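Local coordinates for protein histidine kinase (Caulobacter vibrioides, PDB 6TNE) that probably receives and passes on phosphoryl groups through its CheY-like receiver domain, as part of a hybrid histidine kinase phosphorelay, at residues E7-D10 against A11-S14; A16-L19 against L20-R23; A36-I39 against A40-A44; P57-D60 against G61-L65; I107-L110 against A111-K115. All blocks are in the same frame, centred on the assembly; numbering follows the deposited sequence.

Interaction 1 of 5, residues E7-D10 against A11-S14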
loop_
_atom_site.group_PDB
_atom_site.type_symbol
_atom_site.label_atom_id
_atom_site.label_comp_id
_atom_site.label_asym_id
_atom_site.label_seq_id
_atom_site.Cartn_x
_atom_site.Cartn_y
_atom_site.Cartn_z
ATOM N N GLU A 7 1.799 6.457 1.933
ATOM C CA GLU A 7 2.250 7.486 1.000
ATOM C C GLU A 7 2.341 8.779 1.799
ATOM O O GLU A 7 1.374 9.189 2.439
ATOM C CB GLU A 7 1.256 7.583 -0.167
ATOM C CG GLU A 7 1.398 8.807 -1.060
ATOM C CD GLU A 7 2.740 8.890 -1.699
ATOM O OE1 GLU A 7 3.003 8.119 -2.623
ATOM O OE2 GLU A 7 3.579 9.707 -1.279
ATOM N N ASP A 8 3.520 9.415 1.763
ATOM C CA ASP A 8 3.727 10.641 2.530
ATOM C C ASP A 8 3.066 11.852 1.899
ATOM O O ASP A 8 2.819 12.846 2.606
ATOM C CB ASP A 8 5.205 10.923 2.741
ATOM C CG ASP A 8 5.940 11.054 1.458
ATOM O OD1 ASP A 8 5.918 10.115 0.658
ATOM O OD2 ASP A 8 6.595 12.102 1.261
ATOM N N GLU A 9 2.882 11.862 0.577
ATOM C CA GLU A 9 2.299 13.011 -0.088
ATOM C C GLU A 9 0.789 12.950 0.074
ATOM O O GLU A 9 0.111 12.120 -0.548
ATOM C CB GLU A 9 2.659 12.977 -1.554
ATOM C CG GLU A 9 2.448 14.286 -2.266
ATOM C CD GLU A 9 3.189 14.308 -3.588
ATOM O OE1 GLU A 9 4.143 13.503 -3.736
ATOM O OE2 GLU A 9 2.791 15.094 -4.474
ATOM N N ASP A 10 0.261 13.837 0.912
ATOM C CA ASP A 10 -1.129 13.733 1.332
ATOM C C ASP A 10 -2.102 13.751 0.158
ATOM O O ASP A 10 -3.048 12.977 0.126
ATOM C CB ASP A 10 -1.484 14.803 2.363
ATOM C CG ASP A 10 -0.769 14.585 3.728
ATOM O OD1 ASP A 10 -0.557 15.611 4.405
ATOM O OD2 ASP A 10 -0.384 13.446 4.136
ATOM N N ALA A 11 -1.935 14.690 -0.773
ATOM C CA ALA A 11 -2.907 14.810 -1.855
ATOM C C ALA A 11 -2.877 13.593 -2.785
ATOM O O ALA A 11 -3.922 13.162 -3.271
ATOM C CB ALA A 11 -2.655 16.100 -2.627
ATOM N N VAL A 12 -1.688 13.011 -3.036
ATOM C CA VAL A 12 -1.601 11.797 -3.853
ATOM C C VAL A 12 -2.279 10.633 -3.136
ATOM O O VAL A 12 -3.105 9.898 -3.715
ATOM C CB VAL A 12 -0.118 11.487 -4.121
ATOM C CG1 VAL A 12 0.067 10.116 -4.748
ATOM C CG2 VAL A 12 0.497 12.637 -4.952
ATOM N N ARG A 13 -1.971 10.460 -1.847
ATOM C CA ARG A 13 -2.555 9.369 -1.097
ATOM C C ARG A 13 -4.062 9.511 -1.009
ATOM O O ARG A 13 -4.810 8.534 -1.160
ATOM C CB ARG A 13 -1.961 9.353 0.302
ATOM C CG ARG A 13 -2.388 8.143 1.083
ATOM C CD ARG A 13 -1.921 8.239 2.549
ATOM N NE ARG A 13 -2.600 9.317 3.252
ATOM C CZ ARG A 13 -2.051 10.430 3.706
ATOM N NH1 ARG A 13 -0.734 10.671 3.596
ATOM N NH2 ARG A 13 -2.831 11.336 4.255
ATOM N N SER A 14 -4.537 10.736 -0.736
ATOM C CA SER A 14 -5.972 10.935 -0.495
ATOM C C SER A 14 -6.770 10.690 -1.757
ATOM O O SER A 14 -7.861 10.119 -1.685
ATOM C CB SER A 14 -6.240 12.367 -0.021
ATOM O OG SER A 14 -5.586 12.667 1.180
#
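R13 folds back from the first turn of helix 10-21 over the loop that leads into it, and its aliphatic part crosses E7 at a slant, with E7 CG packed 3.7 Å from R13 CB. The chain of R13 leaves with CG anti to the backbone N (chi1 -173°) and bends only at chi3, which turns the guanidinium toward both the loop backbone and D10. There NH1 serves two acceptors lying near the guanidinium plane. R13 NH1 gives E7 O a bond of 2.8 Å, nearly in line with the carbonyl, and D10 OD2 a salt bridge of 2.8 Å through that oxygen's anti lone pair. R13 NH2 adds a weak bond to the same OD2. D10 and R13 run alongside each other, yet their planes are 71° apart, so this is not a flat bidentate pair. At the N-cap position, E9 receives R13 N on its carbonyl oxygen, while V12 CG2 lies 3.4 Å from E9 OE2. One turn on, D10 O is gripped by S14 N and S14 OG from opposite faces of its plane. E7 OE2 accepts from E9 N (2.9 Å) and E7 OE1 pairs with K103; R13 NE has a second partner in E29. The arginine thus ties loop carbonyl, helix start and strand 26-30 together, beside an acidic cluster with D53, by analogy probably the phosphoacceptor, in a pocket that in relatives holds a divalent metal ion.

Interaction 2 of 5, residues A16-L19 against L20-R23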
loop_
_atom_site.group_PDB
_atom_site.type_symbol
_atom_site.label_atom_id
_atom_site.label_comp_id
_atom_site.label_asym_id
_atom_site.label_seq_id
_atom_site.Cartn_x
_atom_site.Cartn_y
_atom_site.Cartn_z
ATOM N N ALA A 16 -5.996 8.699 -4.308
ATOM C CA ALA A 16 -6.011 7.266 -4.596
ATOM C C ALA A 16 -6.883 6.529 -3.594
ATOM O O ALA A 16 -7.649 5.617 -3.965
ATOM C CB ALA A 16 -4.575 6.715 -4.609
ATOM N N ALA A 17 -6.782 6.892 -2.314
ATOM C CA ALA A 17 -7.589 6.222 -1.288
ATOM C C ALA A 17 -9.081 6.427 -1.558
ATOM O O ALA A 17 -9.888 5.499 -1.456
ATOM C CB ALA A 17 -7.236 6.735 0.120
ATOM N N ARG A 18 -9.485 7.672 -1.842
ATOM C CA ARG A 18 -10.897 7.962 -2.092
ATOM C C ARG A 18 -11.403 7.232 -3.333
ATOM O O ARG A 18 -12.536 6.735 -3.359
ATOM C CB ARG A 18 -11.094 9.474 -2.199
ATOM C CG ARG A 18 -10.956 10.142 -0.852
ATOM C CD ARG A 18 -11.047 11.648 -0.963
ATOM N NE ARG A 18 -12.417 12.035 -1.310
ATOM C CZ ARG A 18 -12.765 13.278 -1.611
ATOM N NH1 ARG A 18 -11.842 14.223 -1.644
ATOM N NH2 ARG A 18 -14.029 13.562 -1.910
ATOM N N LEU A 19 -10.575 7.161 -4.384
ATOM C CA LEU A 19 -10.997 6.473 -5.594
ATOM C C LEU A 19 -11.077 4.979 -5.390
ATOM O O LEU A 19 -11.960 4.322 -5.965
ATOM C CB LEU A 19 -10.117 6.851 -6.773
ATOM C CG LEU A 19 -10.365 8.297 -7.174
ATOM C CD1 LEU A 19 -9.257 8.804 -8.095
ATOM C CD2 LEU A 19 -11.707 8.484 -7.863
ATOM N N LEU A 20 -10.212 4.422 -4.525
ATOM C CA LEU A 20 -10.314 3.006 -4.213
ATOM C C LEU A 20 -11.543 2.742 -3.330
ATOM O O LEU A 20 -12.245 1.732 -3.503
ATOM C CB LEU A 20 -9.021 2.568 -3.568
ATOM C CG LEU A 20 -7.910 1.833 -4.280
ATOM C CD1 LEU A 20 -8.036 1.322 -5.721
ATOM C CD2 LEU A 20 -6.510 2.169 -3.743
ATOM N N ARG A 21 -11.826 3.630 -2.372
ATOM C CA ARG A 21 -13.048 3.456 -1.567
ATOM C C ARG A 21 -14.304 3.487 -2.436
ATOM O O ARG A 21 -15.296 2.805 -2.138
ATOM C CB ARG A 21 -13.126 4.526 -0.476
ATOM C CG ARG A 21 -12.134 4.380 0.638
ATOM C CD ARG A 21 -12.338 5.441 1.758
ATOM N NE ARG A 21 -11.192 5.362 2.647
ATOM C CZ ARG A 21 -10.246 6.304 2.738
ATOM N NH1 ARG A 21 -10.373 7.444 2.066
ATOM N NH2 ARG A 21 -9.169 6.063 3.480
ATOM N N ALA A 22 -14.298 4.309 -3.488
ATOM C CA ALA A 22 -15.428 4.380 -4.414
ATOM C C ALA A 22 -15.665 3.054 -5.097
ATOM O O ALA A 22 -16.773 2.802 -5.588
ATOM C CB ALA A 22 -15.122 5.435 -5.476
ATOM N N ARG A 23 -14.647 2.211 -5.174
ATOM C CA ARG A 23 -14.729 0.895 -5.783
ATOM C C ARG A 23 -14.954 -0.191 -4.757
ATOM O O ARG A 23 -14.982 -1.378 -5.113
ATOM C CB ARG A 23 -13.465 0.591 -6.575
ATOM C CG ARG A 23 -13.318 1.497 -7.759
ATOM C CD ARG A 23 -11.912 1.505 -8.265
ATOM N NE ARG A 23 -11.895 1.957 -9.640
ATOM C CZ ARG A 23 -11.930 3.231 -10.037
ATOM N NH1 ARG A 23 -11.959 4.238 -9.148
ATOM N NH2 ARG A 23 -11.919 3.494 -11.355
#
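The guanidinium of R21 lies with one face over the carbonyl carbon of A17, and its NH1 comes 3.8 Å from A17 CB. The guanidinium of R23 uses its edge instead: L19 O sits in the plane of the group and accepts from R23 NH1 at 3.2 Å. Seen from the carbonyl, that donor stands well above the C=O plane, 52° out of it, although the N-H itself points fairly straight at the oxygen. The extended chain of R23 passes beside L19 O as it goes, with CG and CD both 3.6 Å away. R21 is extended too, running back past A17 O, and its NH2 finds its main partner in E29, with V27 O as a further acceptor. R18 crosses R21 at a slant; R18 NE and R21 NH1 stay 6.1 Å apart, so the like charges do not meet. Regular backbone bonds join L20 N to A16 O and R21 N to A17 O, the latter at 2.8 Å. In the beta-alpha-beta unit of strand 2-6, helix 10-21 and strand 26-30, A16, A17 and L20 face the sheet, on F5, V27 and I3 among others, while L19 and R23 lean on I107 of helix 107-118.

Interaction 3 of 5, residues A36-I39 against A40-A44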
loop_
_atom_site.group_PDB
_atom_site.type_symbol
_atom_site.label_atom_id
_atom_site.label_comp_id
_atom_site.label_asym_id
_atom_site.label_seq_id
_atom_site.Cartn_x
_atom_site.Cartn_y
_atom_site.Cartn_z
ATOM N N ALA A 36 2.576 2.963 9.471
ATOM C CA ALA A 36 2.146 1.761 8.775
ATOM C C ALA A 36 2.433 0.508 9.573
ATOM O O ALA A 36 1.651 -0.440 9.555
ATOM C CB ALA A 36 2.775 1.705 7.399
ATOM N N LEU A 37 3.595 0.453 10.230
ATOM C CA LEU A 37 3.955 -0.738 10.997
ATOM C C LEU A 37 2.976 -0.959 12.141
ATOM O O LEU A 37 2.612 -2.090 12.435
ATOM C CB LEU A 37 5.395 -0.593 11.475
ATOM C CG LEU A 37 6.002 -1.824 12.105
ATOM C CD1 LEU A 37 5.969 -3.038 11.187
ATOM C CD2 LEU A 37 7.446 -1.461 12.477
ATOM N N ILE A 38 2.544 0.110 12.811
ATOM C CA ILE A 38 1.561 -0.036 13.885
ATOM C C ILE A 38 0.219 -0.474 13.325
ATOM O O ILE A 38 -0.428 -1.362 13.873
ATOM C CB ILE A 38 1.474 1.290 14.656
ATOM C CG1 ILE A 38 2.764 1.477 15.440
ATOM C CG2 ILE A 38 0.217 1.351 15.553
ATOM C CD1 ILE A 38 2.920 2.810 16.053
ATOM N N ILE A 39 -0.198 0.105 12.180
ATOM C CA ILE A 39 -1.447 -0.322 11.577
ATOM C C ILE A 39 -1.394 -1.792 11.194
ATOM O O ILE A 39 -2.336 -2.559 11.429
ATOM C CB ILE A 39 -1.793 0.564 10.357
ATOM C CG1 ILE A 39 -2.086 1.991 10.797
ATOM C CG2 ILE A 39 -3.007 0.019 9.606
ATOM C CD1 ILE A 39 -2.021 2.981 9.654
ATOM N N ALA A 40 -0.270 -2.213 10.605
ATOM C CA ALA A 40 -0.127 -3.616 10.197
ATOM C C ALA A 40 -0.204 -4.542 11.396
ATOM O O ALA A 40 -0.893 -5.572 11.343
ATOM C CB ALA A 40 1.184 -3.810 9.426
ATOM N N GLU A 41 0.468 -4.185 12.495
ATOM C CA GLU A 41 0.422 -5.032 13.676
ATOM C C GLU A 41 -0.998 -5.151 14.201
ATOM O O GLU A 41 -1.456 -6.242 14.555
ATOM C CB GLU A 41 1.328 -4.468 14.743
ATOM C CG GLU A 41 1.336 -5.394 15.892
ATOM C CD GLU A 41 2.286 -4.982 16.964
ATOM O OE1 GLU A 41 2.538 -5.804 17.874
ATOM O OE2 GLU A 41 2.776 -3.831 16.917
ATOM N N GLU A 42 -1.699 -4.028 14.332
ATOM C CA GLU A 42 -3.039 -4.022 14.910
ATOM C C GLU A 42 -4.069 -4.665 14.001
ATOM O O GLU A 42 -5.159 -5.019 14.457
ATOM C CB GLU A 42 -3.439 -2.603 15.293
ATOM C CG GLU A 42 -2.606 -1.986 16.388
ATOM C CD GLU A 42 -2.737 -2.654 17.736
ATOM O OE1 GLU A 42 -1.877 -2.389 18.555
ATOM O OE2 GLU A 42 -3.678 -3.406 17.975
ATOM N N ASN A 43 -3.752 -4.820 12.725
ATOM C CA ASN A 43 -4.653 -5.436 11.764
ATOM C C ASN A 43 -4.060 -6.723 11.208
ATOM O O ASN A 43 -4.443 -7.175 10.128
ATOM C CB ASN A 43 -4.984 -4.445 10.646
ATOM C CG ASN A 43 -5.833 -3.289 11.123
ATOM O OD1 ASN A 43 -7.053 -3.389 11.138
ATOM N ND2 ASN A 43 -5.206 -2.201 11.511
ATOM N N ALA A 44 -3.149 -7.329 11.945
ATOM C CA ALA A 44 -2.383 -8.456 11.438
ATOM C C ALA A 44 -3.306 -9.557 10.936
ATOM O O ALA A 44 -4.328 -9.880 11.563
ATOM C CB ALA A 44 -1.473 -8.981 12.536
HETATM O O HOH W 1 4.124 -2.527 15.060
#
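I39 O takes a bond from the side chain of N43: ND2 donates at 2.9 Å, almost straight, with the oxygen lying in the plane of the amide. N43 N also bonds I39 O, but only weakly (3.0 Å, N-H...O angle 128°). One carbonyl therefore holds both ends of N43, the residue at which the chain first leaves helical geometry. The amide gets there because CG stands beside the backbone N (chi1 -69°), which sends the side chain back along I39. The two side chains lie alongside and point the same way, so that I39 CG2 is 3.7 Å from N43 ND2. Upstream the regular pattern holds, from A40 N to A36 O at 2.8 Å through E42 N to I38 O. On the outer side a water gives a 2.6 Å hydrogen bond to E41 OE2 and a weak one to L37 O, linking the extended glutamate to the turn below it. E42 CG lies 3.4 Å from I38 O. Farther out, A36 and I39 rest on strands 2-6 and 26-30, whereas L37 and E41 meet Y71 of helix 61-72. This is the C-terminal end of an amphipathic helix in a CheY-like receiver fold, with an asparagine amide reinforcing the last turn.

Interaction 4 of 5, residues P57-D60 against G61-L65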
loop_
_atom_site.group_PDB
_atom_site.type_symbol
_atom_site.label_atom_id
_atom_site.label_comp_id
_atom_site.label_asym_id
_atom_site.label_seq_id
_atom_site.Cartn_x
_atom_site.Cartn_y
_atom_site.Cartn_z
ATOM N N PRO A 57 9.906 10.176 3.949
ATOM C CA PRO A 57 10.588 10.548 5.208
ATOM C C PRO A 57 10.456 9.380 6.194
ATOM O O PRO A 57 9.358 8.797 6.351
ATOM C CB PRO A 57 9.820 11.790 5.667
ATOM C CG PRO A 57 9.237 12.402 4.387
ATOM C CD PRO A 57 8.910 11.185 3.502
ATOM N N GLY A 58 11.568 9.022 6.855
ATOM C CA GLY A 58 11.594 7.820 7.669
ATOM C C GLY A 58 12.053 6.609 6.860
ATOM O O GLY A 58 12.732 6.737 5.843
ATOM N N ILE A 59 11.689 5.411 7.321
ATOM C CA ILE A 59 12.085 4.205 6.601
ATOM C C ILE A 59 11.470 4.143 5.201
ATOM O O ILE A 59 10.334 4.575 4.960
ATOM C CB ILE A 59 11.765 2.934 7.398
ATOM C CG1 ILE A 59 10.236 2.738 7.596
ATOM C CG2 ILE A 59 12.565 2.953 8.707
ATOM C CD1 ILE A 59 9.900 1.443 8.303
ATOM N N ASP A 60 12.222 3.582 4.272
ATOM C CA ASP A 60 11.718 3.369 2.914
ATOM C C ASP A 60 10.691 2.233 2.891
ATOM O O ASP A 60 10.594 1.415 3.812
ATOM C CB ASP A 60 12.886 3.048 1.973
ATOM C CG ASP A 60 13.754 1.966 2.528
ATOM O OD1 ASP A 60 13.482 0.761 2.281
ATOM O OD2 ASP A 60 14.683 2.320 3.282
ATOM N N GLY A 61 9.917 2.167 1.796
ATOM C CA GLY A 61 8.905 1.141 1.631
ATOM C C GLY A 61 9.438 -0.283 1.734
ATOM O O GLY A 61 8.863 -1.129 2.431
ATOM N N PRO A 62 10.556 -0.601 1.063
ATOM C CA PRO A 62 11.087 -1.973 1.185
ATOM C C PRO A 62 11.504 -2.342 2.608
ATOM O O PRO A 62 11.298 -3.483 3.045
ATOM C CB PRO A 62 12.249 -1.971 0.191
ATOM C CG PRO A 62 11.752 -1.009 -0.847
ATOM C CD PRO A 62 11.144 0.104 -0.089
ATOM N N THR A 63 12.029 -1.380 3.370
ATOM C CA THR A 63 12.320 -1.621 4.783
ATOM C C THR A 63 11.051 -1.839 5.590
ATOM O O THR A 63 11.007 -2.726 6.461
ATOM C CB THR A 63 13.179 -0.471 5.329
ATOM O OG1 THR A 63 14.412 -0.411 4.614
ATOM C CG2 THR A 63 13.437 -0.631 6.831
ATOM N N LEU A 64 10.021 -1.037 5.324
ATOM C CA LEU A 64 8.720 -1.287 5.926
ATOM C C LEU A 64 8.268 -2.708 5.637
ATOM O O LEU A 64 7.806 -3.405 6.547
ATOM C CB LEU A 64 7.701 -0.268 5.406
ATOM C CG LEU A 64 6.235 -0.630 5.699
ATOM C CD1 LEU A 64 5.955 -0.659 7.225
ATOM C CD2 LEU A 64 5.335 0.380 4.996
ATOM N N LEU A 65 8.403 -3.172 4.390
ATOM C CA LEU A 65 7.987 -4.535 4.081
ATOM C C LEU A 65 8.765 -5.535 4.916
ATOM O O LEU A 65 8.204 -6.501 5.433
ATOM C CB LEU A 65 8.177 -4.803 2.586
ATOM C CG LEU A 65 7.820 -6.221 2.159
ATOM C CD1 LEU A 65 6.342 -6.488 2.577
ATOM C CD2 LEU A 65 8.034 -6.430 0.686
#
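I59 packs against the first turn of helix 61-72 and places CD1 4.0 Å from L64 CB, while its CB lies the same distance from T63 CG2. Its CG1 sits between the backbone N and the carbonyl carbon (chi1 65°), which directs CD1 toward L64. Next comes D60, the N-cap. D60 OD1 accepts from T63 N at 2.8 Å, met from above the carboxylate plane, and from T63 OG1, also at 2.8 Å, on the syn side and 27° out of that plane. Both donors come from the same face, so a single oxygen holds T63 by backbone and hydroxyl together. The D60 and T63 side chains cross at about a right angle. P62 CD packs 3.4 Å from D60 OD1, beside those bonds. The first full helical bond then follows from L64 N to D60 O, 2.9 Å and nearly straight. I59, the residue before the N-cap, and L64, four residues after the N-cap, make the apolar pair of a hydrophobic staple. Around this start, E34 takes the I59 N-H, P62 and L65 pack on F79 of strand 77-81, and L64 turns to A36 of helix 33-42.

Interaction 5 of 5, residues I107-L110 against A111-K115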
loop_
_atom_site.group_PDB
_atom_site.type_symbol
_atom_site.label_atom_id
_atom_site.label_comp_id
_atom_site.label_asym_id
_atom_site.label_seq_id
_atom_site.Cartn_x
_atom_site.Cartn_y
_atom_site.Cartn_z
ATOM N N ILE A 107 -5.498 6.047 -12.321
ATOM C CA ILE A 107 -6.453 5.269 -11.498
ATOM C C ILE A 107 -6.899 3.994 -12.197
ATOM O O ILE A 107 -7.049 2.946 -11.563
ATOM C CB ILE A 107 -7.656 6.095 -10.983
ATOM C CG1 ILE A 107 -8.496 5.289 -9.981
ATOM C CG2 ILE A 107 -8.645 6.436 -12.083
ATOM C CD1 ILE A 107 -7.717 4.613 -8.831
ATOM N N LYS A 108 -7.146 4.062 -13.501
ATOM C CA LYS A 108 -7.568 2.871 -14.224
ATOM C C LYS A 108 -6.541 1.764 -14.054
ATOM O O LYS A 108 -6.890 0.614 -13.761
ATOM C CB LYS A 108 -7.771 3.199 -15.704
ATOM C CG LYS A 108 -8.160 1.949 -16.534
ATOM C CD LYS A 108 -8.548 2.291 -17.991
ATOM C CE LYS A 108 -8.807 1.011 -18.815
ATOM N NZ LYS A 108 -9.569 1.237 -20.096
ATOM N N THR A 109 -5.256 2.115 -14.172
ATOM C CA THR A 109 -4.209 1.119 -14.034
ATOM C C THR A 109 -4.084 0.677 -12.586
ATOM O O THR A 109 -3.941 -0.523 -12.313
ATOM C CB THR A 109 -2.883 1.680 -14.537
ATOM O OG1 THR A 109 -3.073 2.128 -15.883
ATOM C CG2 THR A 109 -1.811 0.578 -14.496
ATOM N N LEU A 110 -4.155 1.620 -11.637
ATOM C CA LEU A 110 -4.087 1.233 -10.227
ATOM C C LEU A 110 -5.191 0.232 -9.894
ATOM O O LEU A 110 -4.950 -0.810 -9.255
ATOM C CB LEU A 110 -4.214 2.465 -9.331
ATOM C CG LEU A 110 -4.245 2.205 -7.815
ATOM C CD1 LEU A 110 -2.917 1.638 -7.364
ATOM C CD2 LEU A 110 -4.627 3.490 -7.081
ATOM N N ALA A 111 -6.432 0.557 -10.276
ATOM C CA ALA A 111 -7.557 -0.326 -9.973
ATOM C C ALA A 111 -7.388 -1.697 -10.628
ATOM O O ALA A 111 -7.701 -2.736 -10.026
ATOM C CB ALA A 111 -8.862 0.347 -10.387
ATOM N N GLU A 112 -6.911 -1.722 -11.868
ATOM C CA GLU A 112 -6.661 -2.990 -12.544
ATOM C C GLU A 112 -5.643 -3.836 -11.775
ATOM O O GLU A 112 -5.836 -5.042 -11.607
ATOM C CB GLU A 112 -6.132 -2.665 -13.926
ATOM C CG GLU A 112 -5.731 -3.786 -14.802
ATOM C CD GLU A 112 -5.498 -3.287 -16.228
ATOM O OE1 GLU A 112 -5.484 -4.113 -17.159
ATOM O OE2 GLU A 112 -5.331 -2.061 -16.415
ATOM N N ARG A 113 -4.528 -3.229 -11.352
ATOM C CA ARG A 113 -3.496 -3.976 -10.622
ATOM C C ARG A 113 -3.976 -4.426 -9.250
ATOM O O ARG A 113 -3.664 -5.537 -8.819
ATOM C CB ARG A 113 -2.231 -3.138 -10.461
ATOM C CG ARG A 113 -1.650 -2.639 -11.749
ATOM C CD ARG A 113 -1.053 -3.721 -12.629
ATOM N NE ARG A 113 -0.126 -3.039 -13.524
ATOM C CZ ARG A 113 1.098 -2.676 -13.151
ATOM N NH1 ARG A 113 1.540 -2.964 -11.915
ATOM N NH2 ARG A 113 1.879 -2.014 -13.996
ATOM N N VAL A 114 -4.754 -3.596 -8.562
ATOM C CA VAL A 114 -5.286 -4.023 -7.270
ATOM C C VAL A 114 -6.168 -5.245 -7.472
ATOM O O VAL A 114 -6.073 -6.250 -6.753
ATOM C CB VAL A 114 -6.075 -2.875 -6.618
ATOM C CG1 VAL A 114 -6.898 -3.371 -5.456
ATOM C CG2 VAL A 114 -5.132 -1.774 -6.161
ATOM N N LYS A 115 -7.055 -5.164 -8.465
ATOM C CA LYS A 115 -7.942 -6.288 -8.746
ATOM C C LYS A 115 -7.158 -7.556 -9.089
ATOM O O LYS A 115 -7.472 -8.653 -8.599
ATOM C CB LYS A 115 -8.839 -5.901 -9.920
ATOM C CG LYS A 115 -9.988 -6.867 -10.162
ATOM C CD LYS A 115 -11.060 -6.234 -11.057
ATOM C CE LYS A 115 -10.891 -6.640 -12.494
ATOM N NZ LYS A 115 -11.394 -8.031 -12.719
#
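A111 N donates to I107 O at 2.8 Å, with an N-H...O angle of 174°, the shortest and straightest of the four i to i+4 bonds here. The methyl of A111 leans on the same oxygen, CB lying 3.4 Å from I107 O. E112 N, R113 N and V114 N repeat the pattern to K108 O, T109 O and L110 O. Beside this ladder the side chains pair along the helix. T109 and R113 run alongside each other in the same direction, and T109 CG2 comes 4.1 Å from R113 NE, obliquely to the guanidinium. R113 has CG beside its backbone N (chi1 -56°), which lays CG 3.2 Å from T109 O, and the chain then bends at chi2. The hydroxyl of T109 is occupied elsewhere, hydrogen-bonded to D106 just before the helix. On the buried side, V114 puts CG2 3.2 Å from L110 O, and the same methyl meets L110 CD1 at 4.2 Å. The solvent side carries K108 and E112, whose opposite charges stay apart, K108 NZ being 6.5 Å from E112 OE2. L110 and V114 are directed inward to M78 of strand 77-81, and L110 also touches A16 and L20 of helix 10-21, while T109 and R113 lie on L101. The arrangement belongs to the C-terminal amphipathic helix of a CheY-like receiver, packed against the parallel sheet.

In the fold
All five contacts are local features of one CheY-like receiver domain, a parallel five-stranded sheet with helices around it. Interactions 1 and 2 follow one another on helix 10-21, their centres 13 Å apart. Interaction 2 in turn packs on interaction 5, where R23 NE lies 3.5 Å from A111 CB and L20 CD2 meets L110 CD2. Interactions 3 and 4 join through A36 CB and L64 CD2, 3.8 Å apart, linking helices 33-42 and 61-72. Interactions 2 and 5 lie on one side of the chain's centre, interaction 4 opposite to both. Interactions 1 and 4 touch where D8 OD2 is 3.4 Å from P57 CD, close to D53, the probable phosphoacceptor by analogy with relatives.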